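Local coordinates for putative poly(3-hydroxybutyrate) depolymerase LpqC (Bordetella parapertussis 12822, PDB 3D0K), which is a putative alpha/beta-hydrolase that probably cleaves ester bonds in poly(3-hydroxybutyrate) or related substrates, at residues W119-V124 and H184-G189; W176-T181 and E188-V193; R202-P207 and Q249-Q254; A229-G234 and Y238-H243. All coordinates share one frame; numbering follows the deposited sequence.

The four contacts lie among loops and helices that pack beside the sheet of what is probably an alpha/beta-hydrolase fold. Contacts 1 and 2 have centres about 8 Å apart and share Glu188 and Gly189, in the long loop between strand 168-172 and helix 197-205; contact 1 ties that loop to the residues leading into helix 122-133. Contact 4 folds the residues after helix 228-231 onto helix 237-255 and meets the loop through a salt bridge between Arg232 and Glu188. Contact 3, centred about 18 Å from contact 4, packs helix 197-205 against helix 237-255; contact 4 falls between its segments in sequence. Contact 3 touches the loop where Pro180 O meets Ala251 CB.

Contact 1: W119-V124 and H184-G189; sequences WTYALV and HRFPEG
Phe186 brings the tip of its ring up to both Trp119 and Tyr121, so three aromatic side chains meet in a buried cluster. Its CG stands anti to the backbone N (chi1 -172°), which points the ring toward these two residues. At the root, Phe186 CB lies 3.7 Å from Val193 CG1, a branched apolar neighbour from the same loop. Further out, Pro187 CB sits over the centre of the ring, 3.8 Å above its plane; the cis peptide bond before Pro187 folds the proline back onto the aromatic residue that precedes it. Phe186 CE1 passes 3.7 Å from Thr178 OG1. At the tip, CZ meets two partners. Tyr121 OH comes up in the plane of the phenyl ring, 3.8 Å from Phe186 CZ, and that CZ in turn lies near the plane of the tyrosine ring, so both rings meet at their edges. Trp119 CZ3 is 4.2 Å from the same Phe186 CZ, on the other side of the ring from Pro187. The tryptophan's six-membered ring is oblique to the phenyl, with planes 39° apart. The polar ends turn to backbone carbonyls: Tyr121 OH bonds to Asn102 O and Trp119 NE1 to Arg114 O, which lets both residues be buried. Helix 149-160 borders the cluster through Phe153, edge-to-face with Tyr121, and through Ser160, while Val124 packs on strand 56-60.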
loop_
_atom_site.group_PDB
_atom_site.type_symbol
_atom_site.label_atom_id
_atom_site.label_comp_id
_atom_site.label_asym_id
_atom_site.label_seq_id
_atom_site.Cartn_x
_atom_site.Cartn_y
_atom_site.Cartn_z
ATOM N N TRP A 119 -10.005 7.410 -8.350
ATOM C CA TRP A 119 -8.544 7.227 -8.317
ATOM C C TRP A 119 -8.218 5.743 -8.220
ATOM O O TRP A 119 -9.040 4.941 -7.751
ATOM C CB TRP A 119 -7.873 8.008 -7.162
ATOM C CG TRP A 119 -8.034 9.521 -7.212
ATOM C CD1 TRP A 119 -8.846 10.257 -8.055
ATOM C CD2 TRP A 119 -7.379 10.457 -6.372
ATOM N NE1 TRP A 119 -8.720 11.599 -7.768
ATOM C CE2 TRP A 119 -7.817 11.749 -6.753
ATOM C CE3 TRP A 119 -6.432 10.335 -5.338
ATOM C CZ2 TRP A 119 -7.354 12.903 -6.126
ATOM C CZ3 TRP A 119 -5.973 11.502 -4.701
ATOM C CH2 TRP A 119 -6.441 12.758 -5.097
ATOM N N THR A 120 -7.025 5.373 -8.695
ATOM C CA THR A 120 -6.573 3.966 -8.681
ATOM C C THR A 120 -6.682 3.420 -7.234
ATOM O O THR A 120 -7.050 2.252 -7.024
ATOM C CB THR A 120 -5.113 3.847 -9.163
ATOM O OG1 THR A 120 -4.909 4.689 -10.301
ATOM C CG2 THR A 120 -4.753 2.335 -9.536
ATOM N N TYR A 121 -6.402 4.275 -6.239
ATOM C CA TYR A 121 -6.410 3.850 -4.818
ATOM C C TYR A 121 -7.758 3.283 -4.387
ATOM O O TYR A 121 -7.804 2.404 -3.510
ATOM C CB TYR A 121 -6.107 5.019 -3.898
ATOM C CG TYR A 121 -4.850 5.811 -4.300
ATOM C CD1 TYR A 121 -3.716 5.147 -4.771
ATOM C CD2 TYR A 121 -4.829 7.213 -4.208
ATOM C CE1 TYR A 121 -2.575 5.879 -5.179
ATOM C CE2 TYR A 121 -3.702 7.956 -4.580
ATOM C CZ TYR A 121 -2.589 7.269 -5.072
ATOM O OH TYR A 121 -1.454 8.031 -5.400
ATOM N N ALA A 122 -8.836 3.857 -4.927
ATOM C CA ALA A 122 -10.223 3.526 -4.521
ATOM C C ALA A 122 -10.645 2.097 -4.910
ATOM O O ALA A 122 -11.648 1.553 -4.388
ATOM C CB ALA A 122 -11.214 4.544 -5.143
ATOM N N LEU A 123 -9.912 1.512 -5.842
ATOM C CA LEU A 123 -10.132 0.149 -6.296
ATOM C C LEU A 123 -9.879 -0.857 -5.185
ATOM O O LEU A 123 -10.511 -1.917 -5.168
ATOM C CB LEU A 123 -9.202 -0.145 -7.475
ATOM C CG LEU A 123 -9.572 0.618 -8.759
ATOM C CD1 LEU A 123 -8.542 0.356 -9.810
ATOM C CD2 LEU A 123 -10.954 0.164 -9.260
ATOM N N VAL A 124 -8.957 -0.561 -4.258
ATOM C CA VAL A 124 -8.693 -1.525 -3.132
ATOM C C VAL A 124 -9.969 -1.819 -2.336
ATOM O O VAL A 124 -10.382 -2.982 -2.216
ATOM C CB VAL A 124 -7.541 -1.073 -2.219
ATOM C CG1 VAL A 124 -7.373 -2.049 -0.975
ATOM C CG2 VAL A 124 -6.275 -0.991 -3.028
ATOM N N HIS A 184 1.555 22.463 -1.423
ATOM C CA HIS A 184 2.006 21.970 -2.731
ATOM C C HIS A 184 0.894 21.184 -3.385
ATOM O O HIS A 184 0.080 20.546 -2.692
ATOM C CB HIS A 184 3.254 21.092 -2.594
ATOM C CG HIS A 184 4.286 21.682 -1.699
ATOM N ND1 HIS A 184 4.647 21.109 -0.496
ATOM C CD2 HIS A 184 4.985 22.835 -1.795
ATOM C CE1 HIS A 184 5.554 21.870 0.089
ATOM N NE2 HIS A 184 5.767 22.926 -0.671
ATOM N N ARG A 185 0.860 21.247 -4.728
ATOM C CA ARG A 185 -0.098 20.482 -5.502
ATOM C C ARG A 185 0.285 19.010 -5.407
ATOM O O ARG A 185 1.463 18.654 -5.386
ATOM C CB ARG A 185 -0.055 20.906 -6.967
ATOM C CG ARG A 185 -1.129 20.233 -7.890
ATOM C CD ARG A 185 -1.203 20.998 -9.227
ATOM N NE ARG A 185 -1.793 22.323 -8.961
ATOM C CZ ARG A 185 -3.109 22.577 -9.047
ATOM N NH1 ARG A 185 -3.942 21.597 -9.436
ATOM N NH2 ARG A 185 -3.591 23.798 -8.779
ATOM N N PHE A 186 -0.724 18.177 -5.338
ATOM C CA PHE A 186 -0.529 16.742 -5.479
ATOM C C PHE A 186 0.241 16.418 -6.777
ATOM O O PHE A 186 -0.015 17.036 -7.817
ATOM C CB PHE A 186 -1.893 16.087 -5.412
ATOM C CG PHE A 186 -1.857 14.600 -5.354
ATOM C CD1 PHE A 186 -1.787 13.954 -4.127
ATOM C CD2 PHE A 186 -1.902 13.834 -6.537
ATOM C CE1 PHE A 186 -1.755 12.535 -4.039
ATOM C CE2 PHE A 186 -1.845 12.412 -6.477
ATOM C CZ PHE A 186 -1.807 11.761 -5.224
ATOM N N PRO A 187 1.191 15.452 -6.739
ATOM C CA PRO A 187 1.458 14.555 -5.605
ATOM C C PRO A 187 2.482 15.084 -4.564
ATOM O O PRO A 187 2.790 14.359 -3.611
ATOM C CB PRO A 187 1.961 13.299 -6.292
ATOM C CG PRO A 187 2.713 13.833 -7.531
ATOM C CD PRO A 187 2.069 15.150 -7.896
ATOM N N GLU A 188 2.999 16.309 -4.718
ATOM C CA GLU A 188 3.980 16.788 -3.731
ATOM C C GLU A 188 3.304 17.086 -2.376
ATOM O O GLU A 188 3.880 16.797 -1.294
ATOM C CB GLU A 188 4.822 17.992 -4.227
ATOM C CG GLU A 188 5.883 18.343 -3.138
ATOM C CD GLU A 188 6.753 19.558 -3.452
ATOM O OE1 GLU A 188 7.821 19.699 -2.795
ATOM O OE2 GLU A 188 6.387 20.366 -4.341
ATOM N N GLY A 189 2.066 17.597 -2.454
ATOM C CA GLY A 189 1.244 17.935 -1.282
ATOM C C GLY A 189 -0.188 17.529 -1.551
ATOM O O GLY A 189 -0.428 16.739 -2.464
#

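Contact 2: W176-T181 and E188-V193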
loop_
_atom_site.group_PDB
_atom_site.type_symbol
_atom_site.label_atom_id
_atom_site.label_comp_id
_atom_site.label_asym_id
_atom_site.label_seq_id
_atom_site.Cartn_x
_atom_site.Cartn_y
_atom_site.Cartn_z
ATOM N N TRP A 176 9.360 8.347 -2.462
ATOM C CA TRP A 176 9.166 9.730 -2.008
ATOM C C TRP A 176 7.693 9.872 -1.570
ATOM O O TRP A 176 6.917 8.945 -1.735
ATOM C CB TRP A 176 9.529 10.759 -3.116
ATOM C CG TRP A 176 8.500 10.931 -4.156
ATOM C CD1 TRP A 176 8.074 9.981 -5.063
ATOM C CD2 TRP A 176 7.752 12.126 -4.446
ATOM N NE1 TRP A 176 7.099 10.522 -5.870
ATOM C CE2 TRP A 176 6.904 11.835 -5.541
ATOM C CE3 TRP A 176 7.750 13.425 -3.914
ATOM C CZ2 TRP A 176 6.012 12.783 -6.092
ATOM C CZ3 TRP A 176 6.859 14.395 -4.490
ATOM C CH2 TRP A 176 6.017 14.055 -5.552
ATOM N N TYR A 177 7.329 11.025 -1.029
ATOM C CA TYR A 177 6.074 11.114 -0.298
ATOM C C TYR A 177 5.288 12.344 -0.722
ATOM O O TYR A 177 5.832 13.431 -0.993
ATOM C CB TYR A 177 6.351 11.241 1.212
ATOM C CG TYR A 177 7.017 10.047 1.849
ATOM C CD1 TYR A 177 6.240 9.070 2.526
ATOM C CD2 TYR A 177 8.408 9.845 1.733
ATOM C CE1 TYR A 177 6.832 7.965 3.099
ATOM C CE2 TYR A 177 9.012 8.722 2.305
ATOM C CZ TYR A 177 8.199 7.802 2.987
ATOM O OH TYR A 177 8.783 6.707 3.545
ATOM N N THR A 178 3.980 12.190 -0.654
ATOM C CA THR A 178 3.062 13.347 -0.668
ATOM C C THR A 178 3.089 13.897 0.766
ATOM O O THR A 178 2.681 13.208 1.728
ATOM C CB THR A 178 1.622 12.843 -0.932
ATOM O OG1 THR A 178 1.524 12.386 -2.307
ATOM C CG2 THR A 178 0.627 14.010 -0.770
ATOM N N LEU A 179 3.515 15.139 0.914
ATOM C CA LEU A 179 3.636 15.707 2.255
ATOM C C LEU A 179 2.271 16.150 2.775
ATOM O O LEU A 179 1.439 16.548 1.992
ATOM C CB LEU A 179 4.565 16.927 2.192
ATOM C CG LEU A 179 5.940 16.583 1.648
ATOM C CD1 LEU A 179 6.758 17.886 1.442
ATOM C CD2 LEU A 179 6.618 15.625 2.622
ATOM N N PRO A 180 2.065 16.097 4.101
ATOM C CA PRO A 180 0.733 16.361 4.703
ATOM C C PRO A 180 0.531 17.878 4.847
ATOM O O PRO A 180 0.543 18.435 5.954
ATOM C CB PRO A 180 0.819 15.648 6.055
ATOM C CG PRO A 180 2.315 15.713 6.377
ATOM C CD PRO A 180 3.066 15.694 5.110
ATOM N N THR A 181 0.318 18.522 3.711
ATOM C CA THR A 181 0.182 19.977 3.655
ATOM C C THR A 181 -0.446 20.370 2.332
ATOM O O THR A 181 -0.229 19.732 1.308
ATOM C CB THR A 181 1.560 20.710 3.773
ATOM O OG1 THR A 181 1.346 22.124 3.651
ATOM C CG2 THR A 181 2.547 20.293 2.663
ATOM N N GLU A 188 2.999 16.309 -4.718
ATOM C CA GLU A 188 3.980 16.788 -3.731
ATOM C C GLU A 188 3.304 17.086 -2.376
ATOM O O GLU A 188 3.880 16.797 -1.294
ATOM C CB GLU A 188 4.822 17.992 -4.227
ATOM C CG GLU A 188 5.883 18.343 -3.138
ATOM C CD GLU A 188 6.753 19.558 -3.452
ATOM O OE1 GLU A 188 7.821 19.699 -2.795
ATOM O OE2 GLU A 188 6.387 20.366 -4.341
ATOM N N GLY A 189 2.066 17.597 -2.454
ATOM C CA GLY A 189 1.244 17.935 -1.282
ATOM C C GLY A 189 -0.188 17.529 -1.551
ATOM O O GLY A 189 -0.428 16.739 -2.464
ATOM N N LEU A 190 -1.146 18.084 -0.797
ATOM C CA LEU A 190 -2.539 17.688 -0.903
ATOM C C LEU A 190 -3.417 18.676 -1.693
ATOM O O LEU A 190 -4.637 18.496 -1.744
ATOM C CB LEU A 190 -3.128 17.498 0.500
ATOM C CG LEU A 190 -2.375 16.504 1.408
ATOM C CD1 LEU A 190 -2.877 16.628 2.868
ATOM C CD2 LEU A 190 -2.505 15.044 0.889
ATOM N N ASP A 191 -2.808 19.717 -2.280
ATOM C CA ASP A 191 -3.592 20.786 -2.912
ATOM C C ASP A 191 -3.950 20.389 -4.354
ATOM O O ASP A 191 -3.281 19.535 -4.937
ATOM C CB ASP A 191 -2.832 22.121 -2.906
ATOM C CG ASP A 191 -3.760 23.331 -2.891
ATOM O OD1 ASP A 191 -4.967 23.174 -2.584
ATOM O OD2 ASP A 191 -3.270 24.468 -3.145
ATOM N N GLY A 192 -5.028 20.977 -4.879
ATOM C CA GLY A 192 -5.342 20.886 -6.290
ATOM C C GLY A 192 -6.050 19.616 -6.753
ATOM O O GLY A 192 -6.183 19.396 -7.986
ATOM N N VAL A 193 -6.521 18.801 -5.787
ATOM C CA VAL A 193 -7.185 17.520 -6.084
ATOM C C VAL A 193 -8.496 17.284 -5.338
ATOM O O VAL A 193 -8.932 16.140 -5.226
ATOM C CB VAL A 193 -6.228 16.323 -5.830
ATOM C CG1 VAL A 193 -5.253 16.180 -6.984
ATOM C CG2 VAL A 193 -5.520 16.447 -4.455
#
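Leu179 N donates to Glu188 O over 2.8 Å in a nearly straight bond (170°). A second backbone bond runs the other way, Leu190 N to Thr181 O, also 2.8 Å. Between them Pro180 centres an inverse gamma turn, which brings Thr181 N back to Leu179 O and leaves Thr181 O to meet the other segment. Glycine suits position 189 because a beta carbon on Gly189 would clash with Thr181 O; without one, the two backbones can approach this closely.

Side chains fill in around these bonds. Thr178 CG2, anti to the backbone N, touches Leu190 CD2 at 3.7 Å, the two side chains crossing at about a right angle. Thr178 OG1 bonds to Arg156 NE and Pro187 O. The Trp176 ring packs obliquely on the root of Glu188, Trp176 CZ3 lying 3.8 Å from Glu188 CA. Beyond this, the glutamate chain extends to a salt bridge between its OE1 and Arg232 NH2.

This pair of loop segments, running roughly the same way and joined by two backbone bonds, belongs to the excursion between strand 168-172 and helix 197-205, the place where many alpha/beta-hydrolases insert their cap or lid segments.

Contact 3: R202-P207 and Q249-Q254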
loop_
_atom_site.group_PDB
_atom_site.type_symbol
_atom_site.label_atom_id
_atom_site.label_comp_id
_atom_site.label_asym_id
_atom_site.label_seq_id
_atom_site.Cartn_x
_atom_site.Cartn_y
_atom_site.Cartn_z
ATOM N N ARG A 202 -7.833 12.921 9.296
ATOM C CA ARG A 202 -7.991 11.463 9.360
ATOM C C ARG A 202 -6.678 10.742 9.043
ATOM O O ARG A 202 -6.321 9.727 9.721
ATOM C CB ARG A 202 -9.038 10.991 8.366
ATOM C CG ARG A 202 -10.452 11.453 8.675
ATOM C CD ARG A 202 -11.216 11.127 7.413
ATOM N NE ARG A 202 -12.347 11.997 7.093
ATOM C CZ ARG A 202 -13.422 12.140 7.860
ATOM N NH1 ARG A 202 -13.507 11.500 9.031
ATOM N NH2 ARG A 202 -14.399 12.956 7.471
ATOM N N LEU A 203 -5.960 11.264 8.044
ATOM C CA LEU A 203 -4.602 10.723 7.717
ATOM C C LEU A 203 -3.681 10.747 8.911
ATOM O O LEU A 203 -3.015 9.731 9.259
ATOM C CB LEU A 203 -3.989 11.505 6.546
ATOM C CG LEU A 203 -2.523 11.249 6.192
ATOM C CD1 LEU A 203 -2.361 9.803 5.672
ATOM C CD2 LEU A 203 -1.992 12.310 5.245
ATOM N N LEU A 204 -3.551 11.933 9.519
ATOM C CA LEU A 204 -2.704 12.109 10.682
ATOM C C LEU A 204 -3.036 11.234 11.877
ATOM O O LEU A 204 -2.142 10.807 12.570
ATOM C CB LEU A 204 -2.645 13.597 11.097
ATOM C CG LEU A 204 -1.977 14.556 10.091
ATOM C CD1 LEU A 204 -2.207 16.015 10.489
ATOM C CD2 LEU A 204 -0.445 14.264 9.949
ATOM N N ALA A 205 -4.321 10.947 12.095
ATOM C CA ALA A 205 -4.768 10.192 13.261
ATOM C C ALA A 205 -4.475 8.706 13.122
ATOM O O ALA A 205 -4.323 7.983 14.133
ATOM C CB ALA A 205 -6.273 10.408 13.473
ATOM N N TYR A 206 -4.444 8.235 11.869
ATOM C CA TYR A 206 -4.430 6.802 11.611
ATOM C C TYR A 206 -3.102 6.211 12.099
ATOM O O TYR A 206 -2.046 6.819 11.896
ATOM C CB TYR A 206 -4.661 6.500 10.117
ATOM C CG TYR A 206 -4.985 4.992 9.926
ATOM C CD1 TYR A 206 -3.963 4.060 9.821
ATOM C CD2 TYR A 206 -6.318 4.523 9.915
ATOM C CE1 TYR A 206 -4.222 2.715 9.697
ATOM C CE2 TYR A 206 -6.596 3.153 9.779
ATOM C CZ TYR A 206 -5.525 2.256 9.662
ATOM O OH TYR A 206 -5.778 0.901 9.509
ATOM N N PRO A 207 -3.136 5.033 12.744
ATOM C CA PRO A 207 -1.852 4.425 13.189
ATOM C C PRO A 207 -1.024 3.751 12.068
ATOM O O PRO A 207 -0.655 2.567 12.175
ATOM C CB PRO A 207 -2.305 3.416 14.246
ATOM C CG PRO A 207 -3.641 2.905 13.673
ATOM C CD PRO A 207 -4.307 4.222 13.155
ATOM N N GLN A 249 4.298 14.815 12.056
ATOM C CA GLN A 249 4.389 15.265 13.458
ATOM C C GLN A 249 4.107 16.763 13.540
ATOM O O GLN A 249 3.282 17.193 14.357
ATOM C CB GLN A 249 5.792 14.989 14.001
ATOM C CG GLN A 249 5.820 14.350 15.392
ATOM C CD GLN A 249 7.199 13.703 15.722
ATOM O OE1 GLN A 249 8.214 14.017 15.087
ATOM N NE2 GLN A 249 7.214 12.802 16.698
ATOM N N ARG A 250 4.760 17.536 12.668
ATOM C CA ARG A 250 4.584 18.998 12.678
ATOM C C ARG A 250 3.201 19.419 12.203
ATOM O O ARG A 250 2.622 20.351 12.808
ATOM C CB ARG A 250 5.640 19.717 11.873
ATOM C CG ARG A 250 7.005 19.710 12.590
ATOM C CD ARG A 250 7.958 20.646 11.879
ATOM N NE ARG A 250 8.081 20.214 10.480
ATOM C CZ ARG A 250 9.017 19.376 10.024
ATOM N NH1 ARG A 250 9.953 18.907 10.843
ATOM N NH2 ARG A 250 9.032 19.035 8.740
ATOM N N ALA A 251 2.684 18.759 11.153
ATOM C CA ALA A 251 1.325 19.066 10.671
ATOM C C ALA A 251 0.295 18.862 11.778
ATOM O O ALA A 251 -0.638 19.669 11.926
ATOM C CB ALA A 251 0.940 18.200 9.413
ATOM N N ALA A 252 0.426 17.772 12.535
ATOM C CA ALA A 252 -0.550 17.455 13.602
ATOM C C ALA A 252 -0.423 18.470 14.719
ATOM O O ALA A 252 -1.432 18.993 15.237
ATOM C CB ALA A 252 -0.315 16.005 14.158
ATOM N N ALA A 253 0.822 18.777 15.084
ATOM C CA ALA A 253 1.041 19.701 16.218
ATOM C C ALA A 253 0.600 21.136 15.914
ATOM O O ALA A 253 0.115 21.836 16.826
ATOM C CB ALA A 253 2.501 19.698 16.664
ATOM N N GLN A 254 0.761 21.565 14.665
ATOM C CA GLN A 254 0.347 22.932 14.287
ATOM C C GLN A 254 -1.179 23.060 14.336
ATOM O O GLN A 254 -1.731 24.169 14.457
ATOM C CB GLN A 254 0.883 23.297 12.900
ATOM C CG GLN A 254 2.401 23.522 12.864
ATOM C CD GLN A 254 3.004 23.353 11.485
ATOM O OE1 GLN A 254 2.305 23.072 10.521
ATOM N NE2 GLN A 254 4.327 23.515 11.391
#
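Leu204 carries the apolar contact through a single methyl. With CG anti to the carbonyl carbon (chi1 -65°), its branch extends from helix 197-205 to the flank of helix 237-255, where CD1 rests between two successive alanines. Leu204 CD1 lies 4.0 Å from Ala251 CB and 4.1 Å from Ala252 CB. Alanine suits both positions, because its small side chain lets the methyl sink to the helix backbone itself: Leu204 CD1 is 3.8 Å from Ala252 N. The segments therefore come close, the CA atoms of Leu204 and Ala252 being 6.5 Å apart. The patch is small, 125 Å² over both sides, and the leucine supplies more than half of it. Outside the pair, Trp261 touches Leu204 and Phe259 touches Ala252, so large rings from the following loop adjoin the small alanines.

Both helices are connections of beta-alpha-beta crossovers in a sheet consistent with the alpha/beta-hydrolase fold. Helix 197-205 leads into strand 209-213, and helix 237-255 bridges that strand to strand 262-266, so the two pack side by side. Ala205, next after the leucine, directs its CB away from helix 237-255 and is exposed.

Polar bonds here join the helix end to other parts of the fold. The backbone of Leu204 bonds to that of Gly260, and Leu203 O accepts from Trp261 NE1.

Contact 4: A229-G234 and Y238-H243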
loop_
_atom_site.group_PDB
_atom_site.type_symbol
_atom_site.label_atom_id
_atom_site.label_comp_id
_atom_site.label_asym_id
_atom_site.label_seq_id
_atom_site.Cartn_x
_atom_site.Cartn_y
_atom_site.Cartn_z
ATOM N N ALA A 229 11.022 17.770 -6.187
ATOM C CA ALA A 229 10.198 17.561 -5.009
ATOM C C ALA A 229 10.641 16.318 -4.243
ATOM O O ALA A 229 10.543 16.289 -3.022
ATOM C CB ALA A 229 8.690 17.454 -5.405
ATOM N N ALA A 230 11.111 15.295 -4.947
ATOM C CA ALA A 230 11.649 14.107 -4.256
ATOM C C ALA A 230 13.006 14.432 -3.604
ATOM O O ALA A 230 13.250 14.115 -2.424
ATOM C CB ALA A 230 11.762 12.937 -5.196
ATOM N N LEU A 231 13.878 15.113 -4.342
ATOM C CA LEU A 231 15.227 15.464 -3.814
ATOM C C LEU A 231 15.193 16.273 -2.522
ATOM O O LEU A 231 15.963 15.988 -1.603
ATOM C CB LEU A 231 16.029 16.195 -4.892
ATOM C CG LEU A 231 16.369 15.342 -6.114
ATOM C CD1 LEU A 231 17.000 16.266 -7.204
ATOM C CD2 LEU A 231 17.303 14.189 -5.703
ATOM N N ARG A 232 14.258 17.239 -2.434
ATOM C CA ARG A 232 14.036 18.058 -1.243
ATOM C C ARG A 232 13.747 17.248 0.025
ATOM O O ARG A 232 14.033 17.699 1.132
ATOM C CB ARG A 232 12.860 19.058 -1.481
ATOM C CG ARG A 232 13.264 20.247 -2.333
ATOM C CD ARG A 232 12.237 21.374 -2.374
ATOM N NE ARG A 232 11.026 21.029 -3.105
ATOM C CZ ARG A 232 10.850 21.153 -4.428
ATOM N NH1 ARG A 232 11.820 21.590 -5.221
ATOM N NH2 ARG A 232 9.695 20.825 -4.960
ATOM N N GLN A 233 13.177 16.049 -0.129
ATOM C CA GLN A 233 12.899 15.172 1.003
ATOM C C GLN A 233 14.132 14.415 1.505
ATOM O O GLN A 233 14.102 13.877 2.604
ATOM C CB GLN A 233 11.795 14.178 0.610
ATOM C CG GLN A 233 10.578 14.958 0.168
ATOM C CD GLN A 233 9.366 14.106 -0.163
ATOM O OE1 GLN A 233 9.414 12.876 -0.058
ATOM N NE2 GLN A 233 8.248 14.769 -0.552
ATOM N N GLY A 234 15.221 14.414 0.727
ATOM C CA GLY A 234 16.461 13.742 1.200
ATOM C C GLY A 234 17.188 12.940 0.127
ATOM O O GLY A 234 16.663 12.742 -0.961
ATOM N N TYR A 238 15.639 6.159 2.898
ATOM C CA TYR A 238 15.646 6.088 4.358
ATOM C C TYR A 238 15.533 7.533 4.926
ATOM O O TYR A 238 14.705 7.794 5.831
ATOM C CB TYR A 238 16.923 5.374 4.827
ATOM C CG TYR A 238 17.103 5.298 6.342
ATOM C CD1 TYR A 238 16.074 4.818 7.171
ATOM C CD2 TYR A 238 18.336 5.634 6.923
ATOM C CE1 TYR A 238 16.241 4.730 8.539
ATOM C CE2 TYR A 238 18.525 5.553 8.314
ATOM C CZ TYR A 238 17.473 5.094 9.110
ATOM O OH TYR A 238 17.663 5.020 10.487
ATOM N N ALA A 239 16.331 8.479 4.395
ATOM C CA ALA A 239 16.174 9.902 4.798
ATOM C C ALA A 239 14.756 10.415 4.545
ATOM O O ALA A 239 14.214 11.156 5.363
ATOM C CB ALA A 239 17.161 10.808 4.090
ATOM N N ARG A 240 14.179 10.052 3.395
ATOM C CA ARG A 240 12.866 10.562 3.057
ATOM C C ARG A 240 11.801 10.068 4.011
ATOM O O ARG A 240 10.827 10.807 4.307
ATOM C CB ARG A 240 12.491 10.210 1.617
ATOM C CG ARG A 240 13.450 10.828 0.666
ATOM C CD ARG A 240 13.131 10.572 -0.816
ATOM N NE ARG A 240 14.212 11.156 -1.614
ATOM C CZ ARG A 240 14.414 10.930 -2.913
ATOM N NH1 ARG A 240 13.614 10.121 -3.586
ATOM N NH2 ARG A 240 15.442 11.486 -3.542
ATOM N N ALA A 241 11.947 8.821 4.460
ATOM C CA ALA A 241 11.023 8.228 5.445
ATOM C C ALA A 241 11.013 9.061 6.744
ATOM O O ALA A 241 9.963 9.433 7.267
ATOM C CB ALA A 241 11.427 6.751 5.744
ATOM N N ARG A 242 12.190 9.461 7.212
ATOM C CA ARG A 242 12.301 10.277 8.430
ATOM C C ARG A 242 11.716 11.673 8.215
ATOM O O ARG A 242 11.087 12.246 9.107
ATOM C CB ARG A 242 13.774 10.447 8.853
ATOM C CG ARG A 242 14.552 9.147 9.054
ATOM C CD ARG A 242 15.684 9.377 10.142
ATOM N NE ARG A 242 15.048 9.116 11.439
ATOM C CZ ARG A 242 15.189 8.005 12.169
ATOM N NH1 ARG A 242 14.514 7.885 13.311
ATOM N NH2 ARG A 242 16.015 7.025 11.791
ATOM N N HIS A 243 11.926 12.205 7.026
ATOM C CA HIS A 243 11.425 13.522 6.639
ATOM C C HIS A 243 9.885 13.479 6.683
ATOM O O HIS A 243 9.276 14.397 7.233
ATOM C CB HIS A 243 11.947 13.864 5.249
ATOM C CG HIS A 243 11.601 15.241 4.766
ATOM N ND1 HIS A 243 10.410 15.526 4.130
ATOM C CD2 HIS A 243 12.297 16.400 4.791
ATOM C CE1 HIS A 243 10.381 16.810 3.793
ATOM N NE2 HIS A 243 11.513 17.366 4.184
HETATM O O HOH W 1 9.393 12.890 2.943
#
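Arg240 grips Gly234 O side-on with two nitrogens: NE donates over 3.0 Å and NH2 over 3.1 Å to this one oxygen, which lies in the guanidinium plane. The NH2 donor stands nearly along the C=O axis (166°), whereas NE comes from above the carbonyl plane. Gly234 ends a type I beta turn that begins at Leu231 and is closed by the bond from Gly234 N to Leu231 O. An arginine chain extended from CG to NE gives the length needed to reach past Gln233 CB, whose contact with Arg240 CG is 3.7 Å. Glycine fits at 234 because the chain leaves the helix there with positive phi and passes close over Ala239. Over one face of the guanidinium lies Ala230 O, 3.1 Å above the plane; its angle to NE is too poor for a bond, and it instead accepts from Gln233 N at 3.0 Å. The remaining amino group, NH1, donates to Gly175 O and Pro225 O.

Gln233 is settled at both ends of its amide. NE2 bonds to Tyr177 O, while OE1 takes a weak bond from a water. That water also donates to Arg240 O at 2.9 Å and lies 3.1 Å from His243 ND1, so it joins the turn to the helix. Gln233 CA lies 3.9 Å from the centroid of the His243 ring, almost on its normal, in a CH-pi contact.

With backbone carbonyls from three separate places accepting its N-H groups, the buried cation of Arg240 probably keeps its charge and holds the Leu231-Gly234 turn against helix 237-255.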